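Csc2 (Thermofilum pendens, PDB 4TXD) is a Cas7-family protein of a type I-D CRISPR system that binds a zinc ion and probably binds guide RNA in prokaryotic immune defence. Local coordinates at residues Ala300-Lys305 against Lys311-Glu316; Arg122-Glu127 against Asp346-Ser351. One frame throughout, in Å; residues are numbered along the deposited sequence.

The two interactions lie on opposite sides of the chain's centre. Their own centres are 42 Å apart, and their nearest atoms are about 26 Å apart, so they do not touch. Interaction 1 is local: helix 295-301 and helix 307-321 are joined by five residues. Interaction 2 joins segments 219 residues apart in sequence, on two different helices, and interaction 1 falls within that interval. Only interaction 2 comes near the zinc site formed by Cys146, Asp165, Cys168 and Cys171. The side chain of Trp348 is about 6 Å from the zinc ion. Interaction 1 is far from the metal, beside the antiparallel sheet.

Interaction 1: Ala300-Lys305 against Lys311-Glu316; sequences AENAGK and KKNLKE
Asn302 meets Asn313 and Leu314 across a short connection between two helices. With CG anti to the carbonyl carbon (chi1 -74°), its amide is turned toward helix 307-321. Its OD1 lies 3.3 Å from CB of Asn313, and the two side chains run past each other in opposite directions. Their amide planes are nearly coplanar, 24° apart. The amide nitrogen of Asn302 lies 4.1 Å from CD1 of Leu314, whose side chain also packs on Leu58 of strand 52-61.

The Asn302 amide is buried, and its nitrogen has two acceptors. One is the backbone oxygen of Leu298, one turn back. The other is a water, 3.1 Å from ND2. The same water donates to OE1 of Glu301 at 2.7 Å and, weakly, to the backbone O of Asn313 at 3.4 Å. These bonds probably fix the rotation of the amide. The other carboxylate oxygen of Glu301, OE2, forms a salt bridge with Arg317, so this side chain reaches helix 307-321 twice, once through the water.

The backbone then turns. Lys305 N bonds to Asn302 O at 3.1 Å, and Asn302 to Lys305 form a type II beta turn, with Gly304 at its third position. The arrangement is a tight connection between two consecutive helices, built on a type II turn and packed beside the sheet.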
ATOM      1  N   ALA A 300       3.426   6.206 -20.320  1.00 21.99           N
ATOM      2  CA  ALA A 300       3.439   6.275 -21.766  1.00 25.11           C
ATOM      3  C   ALA A 300       3.748   7.679 -22.249  1.00 31.68           C
ATOM      4  O   ALA A 300       4.466   7.857 -23.174  1.00 28.44           O
ATOM      5  CB  ALA A 300       2.144   5.770 -22.343  1.00 21.67           C
ATOM      6  N   GLU A 301       3.208   8.655 -21.558  1.00 27.85           N
ATOM      7  CA  GLU A 301       3.489  10.058 -21.776  1.00 35.83           C
ATOM      8  C   GLU A 301       4.939  10.406 -21.599  1.00 33.76           C
ATOM      9  O   GLU A 301       5.372  11.400 -22.063  1.00 28.87           O
ATOM     10  CB  GLU A 301       2.796  10.855 -20.693  1.00 43.41           C
ATOM     11  CG  GLU A 301       1.499  11.473 -21.058  1.00 38.49           C
ATOM     12  CD  GLU A 301       1.013  12.350 -19.931  1.00 57.42           C
ATOM     13  OE1 GLU A 301       1.673  13.336 -19.641  1.00 41.77           O
ATOM     14  OE2 GLU A 301       0.010  12.024 -19.332  1.00 63.04           O
ATOM     15  N   ASN A 302       5.633   9.599 -20.822  1.00 24.78           N
ATOM     16  CA  ASN A 302       6.997   9.859 -20.433  1.00 25.19           C
ATOM     17  C   ASN A 302       8.004   8.805 -20.923  1.00 25.58           C
ATOM     18  O   ASN A 302       9.100   8.776 -20.490  1.00 22.76           O
ATOM     19  CB  ASN A 302       7.089  10.006 -18.927  1.00 27.86           C
ATOM     20  CG  ASN A 302       6.533  11.307 -18.434  1.00 31.34           C
ATOM     21  OD1 ASN A 302       7.174  12.309 -18.537  1.00 32.13           O
ATOM     22  ND2 ASN A 302       5.342  11.282 -17.891  1.00 26.94           N
ATOM     23  N   ALA A 303       7.578   7.988 -21.858  1.00 23.61           N
ATOM     24  CA  ALA A 303       8.401   6.955 -22.428  1.00 24.37           C
ATOM     25  C   ALA A 303       9.766   7.445 -22.873  1.00 29.84           C
ATOM     26  O   ALA A 303       9.874   8.372 -23.595  1.00 27.17           O
ATOM     27  CB  ALA A 303       7.699   6.311 -23.587  1.00 23.21           C
ATOM     28  N   GLY A 304      10.789   6.765 -22.435  1.00 25.37           N
ATOM     29  CA  GLY A 304      12.145   7.069 -22.861  1.00 23.42           C
ATOM     30  C   GLY A 304      12.848   8.122 -22.018  1.00 25.83           C
ATOM     31  O   GLY A 304      14.050   8.359 -22.185  1.00 25.98           O
ATOM     32  N   LYS A 305      12.127   8.747 -21.107  1.00 20.92           N
ATOM     33  CA  LYS A 305      12.674   9.816 -20.308  1.00 19.02           C
ATOM     34  C   LYS A 305      13.218   9.395 -18.959  1.00 28.20           C
ATOM     35  O   LYS A 305      12.748   8.478 -18.381  1.00 23.51           O
ATOM     36  CB  LYS A 305      11.656  10.919 -20.110  1.00 23.88           C
ATOM     37  CG  LYS A 305      11.017  11.449 -21.364  1.00 28.90           C
ATOM     38  CD  LYS A 305      12.017  11.660 -22.460  1.00 29.59           C
ATOM     39  CE  LYS A 305      11.365  12.204 -23.716  1.00 29.98           C
ATOM     40  NZ  LYS A 305      12.320  12.411 -24.818  1.00 28.07           N
ATOM     41  N   LYS A 311      10.000  13.581 -13.502  1.00 25.70           N
ATOM     42  CA  LYS A 311       9.460  14.246 -12.348  1.00 26.38           C
ATOM     43  C   LYS A 311       8.929  15.628 -12.724  1.00 41.25           C
ATOM     44  O   LYS A 311       7.840  15.985 -12.374  1.00 30.03           O
ATOM     45  CB  LYS A 311      10.478  14.329 -11.228  1.00 30.20           C
ATOM     46  CG  LYS A 311       9.831  14.735  -9.940  1.00 35.08           C
ATOM     47  CD  LYS A 311      10.738  15.257  -8.872  1.00 42.08           C
ATOM     48  CE  LYS A 311      12.096  14.652  -8.849  1.00 47.36           C
ATOM     49  NZ  LYS A 311      12.861  15.140  -7.689  1.00 39.99           N
ATOM     50  N   LYS A 312       9.703  16.368 -13.490  1.00 32.76           N
ATOM     51  CA  LYS A 312       9.253  17.655 -13.964  1.00 35.25           C
ATOM     52  C   LYS A 312       7.989  17.544 -14.776  1.00 26.97           C
ATOM     53  O   LYS A 312       7.056  18.203 -14.494  1.00 33.84           O
ATOM     54  CB  LYS A 312      10.355  18.358 -14.747  1.00 34.06           C
ATOM     55  CG  LYS A 312       9.882  19.534 -15.556  1.00 44.80           C
ATOM     56  CD  LYS A 312      10.954  20.066 -16.494  1.00 64.24           C
ATOM     57  CE  LYS A 312      10.852  21.569 -16.652  1.00 69.33           C
ATOM     58  NZ  LYS A 312      10.225  21.958 -17.941  1.00 98.30           N
ATOM     59  N   ASN A 313       7.975  16.697 -15.780  1.00 26.82           N
ATOM     60  CA  ASN A 313       6.823  16.545 -16.633  1.00 30.17           C
ATOM     61  C   ASN A 313       5.584  16.159 -15.841  1.00 37.17           C
ATOM     62  O   ASN A 313       4.517  16.616 -16.092  1.00 28.10           O
ATOM     63  CB  ASN A 313       7.030  15.455 -17.674  1.00 30.99           C
ATOM     64  CG  ASN A 313       8.070  15.793 -18.709  1.00 55.63           C
ATOM     65  OD1 ASN A 313       8.441  14.941 -19.501  1.00 53.38           O
ATOM     66  ND2 ASN A 313       8.536  17.015 -18.715  1.00 47.77           N
ATOM     67  N   LEU A 314       5.775  15.259 -14.901  1.00 32.33           N
ATOM     68  CA  LEU A 314       4.693  14.730 -14.108  1.00 32.69           C
ATOM     69  C   LEU A 314       4.063  15.782 -13.201  1.00 30.38           C
ATOM     70  O   LEU A 314       2.891  15.886 -13.121  1.00 31.30           O
ATOM     71  CB  LEU A 314       5.210  13.571 -13.285  1.00 28.05           C
ATOM     72  CG  LEU A 314       4.318  12.371 -13.110  1.00 42.11           C
ATOM     73  CD1 LEU A 314       3.479  12.067 -14.315  1.00 30.66           C
ATOM     74  CD2 LEU A 314       5.133  11.169 -12.700  1.00 30.31           C
ATOM     75  N   LYS A 315       4.885  16.545 -12.518  1.00 32.44           N
ATOM     76  CA  LYS A 315       4.399  17.611 -11.687  1.00 35.51           C
ATOM     77  C   LYS A 315       3.541  18.573 -12.466  1.00 39.92           C
ATOM     78  O   LYS A 315       2.541  18.995 -11.981  1.00 35.88           O
ATOM     79  CB  LYS A 315       5.534  18.326 -11.005  1.00 41.98           C
ATOM     80  CG  LYS A 315       6.171  17.496  -9.924  1.00 42.89           C
ATOM     81  CD  LYS A 315       7.032  18.336  -9.033  1.00 41.48           C
ATOM     82  CE  LYS A 315       7.870  17.484  -8.120  1.00 57.17           C
ATOM     83  NZ  LYS A 315       8.841  18.214  -7.281  1.00 59.48           N
ATOM     84  N   GLU A 316       3.923  18.893 -13.690  1.00 37.85           N
ATOM     85  CA  GLU A 316       3.103  19.749 -14.515  1.00 38.44           C
ATOM     86  C   GLU A 316       1.805  19.070 -14.909  1.00 38.52           C
ATOM     87  O   GLU A 316       0.766  19.660 -14.872  1.00 33.68           O
ATOM     88  CB  GLU A 316       3.827  20.182 -15.777  1.00 37.97           C
ATOM     89  CG  GLU A 316       5.217  20.720 -15.573  1.00 53.98           C
ATOM     90  CD  GLU A 316       5.841  21.207 -16.860  1.00 68.25           C
ATOM     91  OE1 GLU A 316       5.416  20.790 -17.944  1.00 73.27           O
ATOM     92  OE2 GLU A 316       6.746  22.016 -16.792  1.00 64.18           O
TER
HETATM   93  O   HOH W   1       3.406  13.723 -17.607  1.00 31.40           O

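Interaction 2: Arg122-Glu127 against Asp346-Ser351; sequences RWLVQE and DLWRSS
Trp123 and Leu124 reach segment 346-351 of helix 343-365 because both side chains extend with CG anti to the backbone N (chi1 -176° for Leu124). Leu124 sets its CD1 over one face of the Trp348 indole. This is a CH-pi contact: CD1 is 3.8 Å from the centroid of the five-membered ring and 8° off the ring normal. Trp123 offers an edge instead. Its CZ2 lies 3.7 Å from CG of Arg349, which sits in the plane of the indole, and the two side chains cross at about a right angle. CH2 of the same ring approaches CB of Trp348 at 4.5 Å. One face of the Trp123 ring carries CB of Glu127, a turn further along its own helix, and Lys345 makes a cation-pi contact with it.

NH1 of Arg349 forms a salt bridge with OD1 of Asp346 at 2.6 Å, although the N-H direction makes the hydrogen bond weak. The charged end thus pairs within its own helix, while the aliphatic part meets Trp123.

Trp348 also packs edge-to-face with Trp144 and touches the zinc ligand Cys168. Cutting Trp348 back to an alanine is likely to leave CD1 of Leu124 without its ring face and to open a gap between the two helices beside the metal site.

The segment axes run nearly parallel, 6° apart and 11.7 Å at closest approach, so large side chains bridge the space. Helix 343-365 packs against helix 118-134 through Trp348 and against helix 252-263 through Leu347, with Pro169 of helix 169-174 against Trp348.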
ATOM      1  N   ARG A 122      -0.126   0.263  28.294  1.00 32.28           N
ATOM      2  CA  ARG A 122      -1.378  -0.130  28.889  1.00 33.20           C
ATOM      3  C   ARG A 122      -2.513   0.375  28.032  1.00 30.86           C
ATOM      4  O   ARG A 122      -3.473  -0.294  27.901  1.00 34.38           O
ATOM      5  CB  ARG A 122      -1.541   0.289  30.341  1.00 37.59           C
ATOM      6  CG  ARG A 122      -2.699  -0.437  31.022  1.00 36.61           C
ATOM      7  CD  ARG A 122      -3.369   0.466  31.994  1.00 45.35           C
ATOM      8  NE  ARG A 122      -4.694   0.102  32.468  1.00 36.67           N
ATOM      9  CZ  ARG A 122      -5.027  -1.027  33.055  1.00 35.68           C
ATOM     10  NH1 ARG A 122      -4.159  -1.996  33.203  1.00 31.74           N
ATOM     11  NH2 ARG A 122      -6.249  -1.178  33.473  1.00 29.55           N
ATOM     12  N   TRP A 123      -2.380   1.549  27.445  1.00 27.87           N
ATOM     13  CA  TRP A 123      -3.395   2.035  26.533  1.00 33.49           C
ATOM     14  C   TRP A 123      -3.653   1.032  25.432  1.00 38.52           C
ATOM     15  O   TRP A 123      -4.758   0.708  25.164  1.00 32.73           O
ATOM     16  CB  TRP A 123      -3.063   3.388  25.927  1.00 33.35           C
ATOM     17  CG  TRP A 123      -4.103   3.897  25.011  1.00 33.57           C
ATOM     18  CD1 TRP A 123      -5.117   4.713  25.322  1.00 34.57           C
ATOM     19  CD2 TRP A 123      -4.223   3.628  23.620  1.00 35.63           C
ATOM     20  NE1 TRP A 123      -5.870   4.970  24.230  1.00 39.90           N
ATOM     21  CE2 TRP A 123      -5.331   4.315  23.162  1.00 37.53           C
ATOM     22  CE3 TRP A 123      -3.481   2.886  22.716  1.00 41.81           C
ATOM     23  CZ2 TRP A 123      -5.734   4.272  21.855  1.00 35.44           C
ATOM     24  CZ3 TRP A 123      -3.882   2.857  21.409  1.00 39.23           C
ATOM     25  CH2 TRP A 123      -4.994   3.533  20.997  1.00 36.27           C
ATOM     26  N   LEU A 124      -2.602   0.539  24.817  1.00 37.42           N
ATOM     27  CA  LEU A 124      -2.748  -0.389  23.727  1.00 32.62           C
ATOM     28  C   LEU A 124      -3.355  -1.687  24.181  1.00 42.71           C
ATOM     29  O   LEU A 124      -4.197  -2.231  23.517  1.00 34.76           O
ATOM     30  CB  LEU A 124      -1.416  -0.661  23.053  1.00 34.85           C
ATOM     31  CG  LEU A 124      -1.447  -1.552  21.819  1.00 41.38           C
ATOM     32  CD1 LEU A 124      -1.858  -0.789  20.604  1.00 32.91           C
ATOM     33  CD2 LEU A 124      -0.172  -2.318  21.564  1.00 34.12           C
ATOM     34  N   VAL A 125      -2.908  -2.180  25.309  1.00 29.66           N
ATOM     35  CA  VAL A 125      -3.394  -3.433  25.796  1.00 35.45           C
ATOM     36  C   VAL A 125      -4.862  -3.320  26.173  1.00 34.68           C
ATOM     37  O   VAL A 125      -5.623  -4.176  25.859  1.00 33.59           O
ATOM     38  CB  VAL A 125      -2.558  -3.946  26.961  1.00 32.28           C
ATOM     39  CG1 VAL A 125      -3.203  -5.120  27.632  1.00 36.94           C
ATOM     40  CG2 VAL A 125      -1.206  -4.342  26.476  1.00 37.69           C
ATOM     41  N   GLN A 126      -5.228  -2.261  26.855  1.00 29.01           N
ATOM     42  CA  GLN A 126      -6.565  -2.131  27.360  1.00 34.19           C
ATOM     43  C   GLN A 126      -7.527  -1.573  26.344  1.00 41.07           C
ATOM     44  O   GLN A 126      -8.577  -2.107  26.154  1.00 35.86           O
ATOM     45  CB  GLN A 126      -6.603  -1.305  28.639  1.00 35.51           C
ATOM     46  CG  GLN A 126      -5.916  -1.945  29.808  1.00 40.62           C
ATOM     47  CD  GLN A 126      -6.569  -3.229  30.268  1.00 39.31           C
ATOM     48  OE1 GLN A 126      -7.746  -3.304  30.358  1.00 41.81           O
ATOM     49  NE2 GLN A 126      -5.781  -4.241  30.535  1.00 39.17           N
ATOM     50  N   GLU A 127      -7.145  -0.500  25.690  1.00 35.75           N
ATOM     51  CA  GLU A 127      -8.030   0.171  24.779  1.00 42.58           C
ATOM     52  C   GLU A 127      -8.097  -0.418  23.370  1.00 43.36           C
ATOM     53  O   GLU A 127      -9.009  -0.147  22.639  1.00 47.97           O
ATOM     54  CB  GLU A 127      -7.716   1.646  24.740  1.00 38.52           C
ATOM     55  CG  GLU A 127      -7.739   2.332  26.084  1.00 42.91           C
ATOM     56  CD  GLU A 127      -9.006   2.089  26.856  1.00 61.72           C
ATOM     57  OE1 GLU A 127     -10.073   2.132  26.253  1.00 48.86           O
ATOM     58  OE2 GLU A 127      -8.917   1.863  28.064  1.00 54.15           O
ATOM     59  N   ASP A 346      -3.875   7.166  16.598  1.00 19.57           N
ATOM     60  CA  ASP A 346      -5.148   7.390  15.947  1.00 25.24           C
ATOM     61  C   ASP A 346      -5.390   6.329  14.874  1.00 26.00           C
ATOM     62  O   ASP A 346      -6.532   5.957  14.612  1.00 24.78           O
ATOM     63  CB  ASP A 346      -5.201   8.787  15.367  1.00 29.27           C
ATOM     64  CG  ASP A 346      -5.062   9.845  16.436  1.00 51.50           C
ATOM     65  OD1 ASP A 346      -5.790   9.756  17.444  1.00 38.95           O
ATOM     66  OD2 ASP A 346      -4.208  10.741  16.287  1.00 42.12           O
ATOM     67  N   LEU A 347      -4.307   5.830  14.288  1.00 24.46           N
ATOM     68  CA  LEU A 347      -4.397   4.745  13.318  1.00 27.52           C
ATOM     69  C   LEU A 347      -4.953   3.476  13.968  1.00 30.26           C
ATOM     70  O   LEU A 347      -5.819   2.796  13.414  1.00 23.84           O
ATOM     71  CB  LEU A 347      -3.027   4.460  12.703  1.00 24.59           C
ATOM     72  CG  LEU A 347      -2.979   3.333  11.665  1.00 23.54           C
ATOM     73  CD1 LEU A 347      -3.789   3.693  10.402  1.00 21.87           C
ATOM     74  CD2 LEU A 347      -1.519   2.936  11.337  1.00 21.85           C
ATOM     75  N   TRP A 348      -4.443   3.145  15.130  1.00 25.74           N
ATOM     76  CA  TRP A 348      -4.912   1.987  15.868  1.00 29.54           C
ATOM     77  C   TRP A 348      -6.376   2.179  16.311  1.00 30.02           C
ATOM     78  O   TRP A 348      -7.179   1.312  16.147  1.00 24.94           O
ATOM     79  CB  TRP A 348      -4.007   1.696  17.048  1.00 26.43           C
ATOM     80  CG  TRP A 348      -3.014   0.632  16.915  1.00 24.92           C
ATOM     81  CD1 TRP A 348      -1.692   0.774  17.006  1.00 21.60           C
ATOM     82  CD2 TRP A 348      -3.245  -0.760  16.737  1.00 28.83           C
ATOM     83  NE1 TRP A 348      -1.070  -0.403  16.885  1.00 21.36           N
ATOM     84  CE2 TRP A 348      -2.001  -1.377  16.716  1.00 26.11           C
ATOM     85  CE3 TRP A 348      -4.383  -1.548  16.590  1.00 25.55           C
ATOM     86  CZ2 TRP A 348      -1.858  -2.723  16.564  1.00 26.31           C
ATOM     87  CZ3 TRP A 348      -4.231  -2.862  16.431  1.00 25.11           C
ATOM     88  CH2 TRP A 348      -2.991  -3.453  16.413  1.00 27.85           C
ATOM     89  N   ARG A 349      -6.704   3.345  16.831  1.00 23.19           N
ATOM     90  CA  ARG A 349      -8.104   3.670  17.145  1.00 26.43           C
ATOM     91  C   ARG A 349      -9.018   3.442  15.939  1.00 30.26           C
ATOM     92  O   ARG A 349     -10.109   2.883  16.066  1.00 24.11           O
ATOM     93  CB  ARG A 349      -8.255   5.127  17.601  1.00 30.69           C
ATOM     94  CG  ARG A 349      -7.811   5.433  19.036  1.00 43.11           C
ATOM     95  CD  ARG A 349      -7.842   6.947  19.314  1.00 36.71           C
ATOM     96  NE  ARG A 349      -9.125   7.536  18.947  1.00 37.88           N
ATOM     97  CZ  ARG A 349      -9.298   8.471  18.012  1.00 47.25           C
ATOM     98  NH1 ARG A 349      -8.267   8.965  17.345  1.00 47.37           N
ATOM     99  NH2 ARG A 349     -10.514   8.923  17.749  1.00 46.78           N
ATOM    100  N   SER A 350      -8.571   3.891  14.770  1.00 22.57           N
ATOM    101  CA  SER A 350      -9.338   3.730  13.535  1.00 24.95           C
ATOM    102  C   SER A 350      -9.471   2.259  13.126  1.00 25.51           C
ATOM    103  O   SER A 350     -10.511   1.831  12.608  1.00 25.70           O
ATOM    104  CB  SER A 350      -8.680   4.524  12.406  1.00 23.49           C
ATOM    105  OG  SER A 350      -9.545   4.658  11.302  1.00 25.81           O
ATOM    106  N   SER A 351      -8.447   1.477  13.365  1.00 20.18           N
ATOM    107  CA  SER A 351      -8.458   0.110  12.937  1.00 22.54           C
ATOM    108  C   SER A 351      -9.397  -0.709  13.789  1.00 28.04           C
ATOM    109  O   SER A 351     -10.134  -1.489  13.293  1.00 22.12           O
ATOM    110  CB  SER A 351      -7.076  -0.507  12.973  1.00 22.25           C
ATOM    111  OG  SER A 351      -7.003  -1.730  12.330  1.00 22.35           O
TER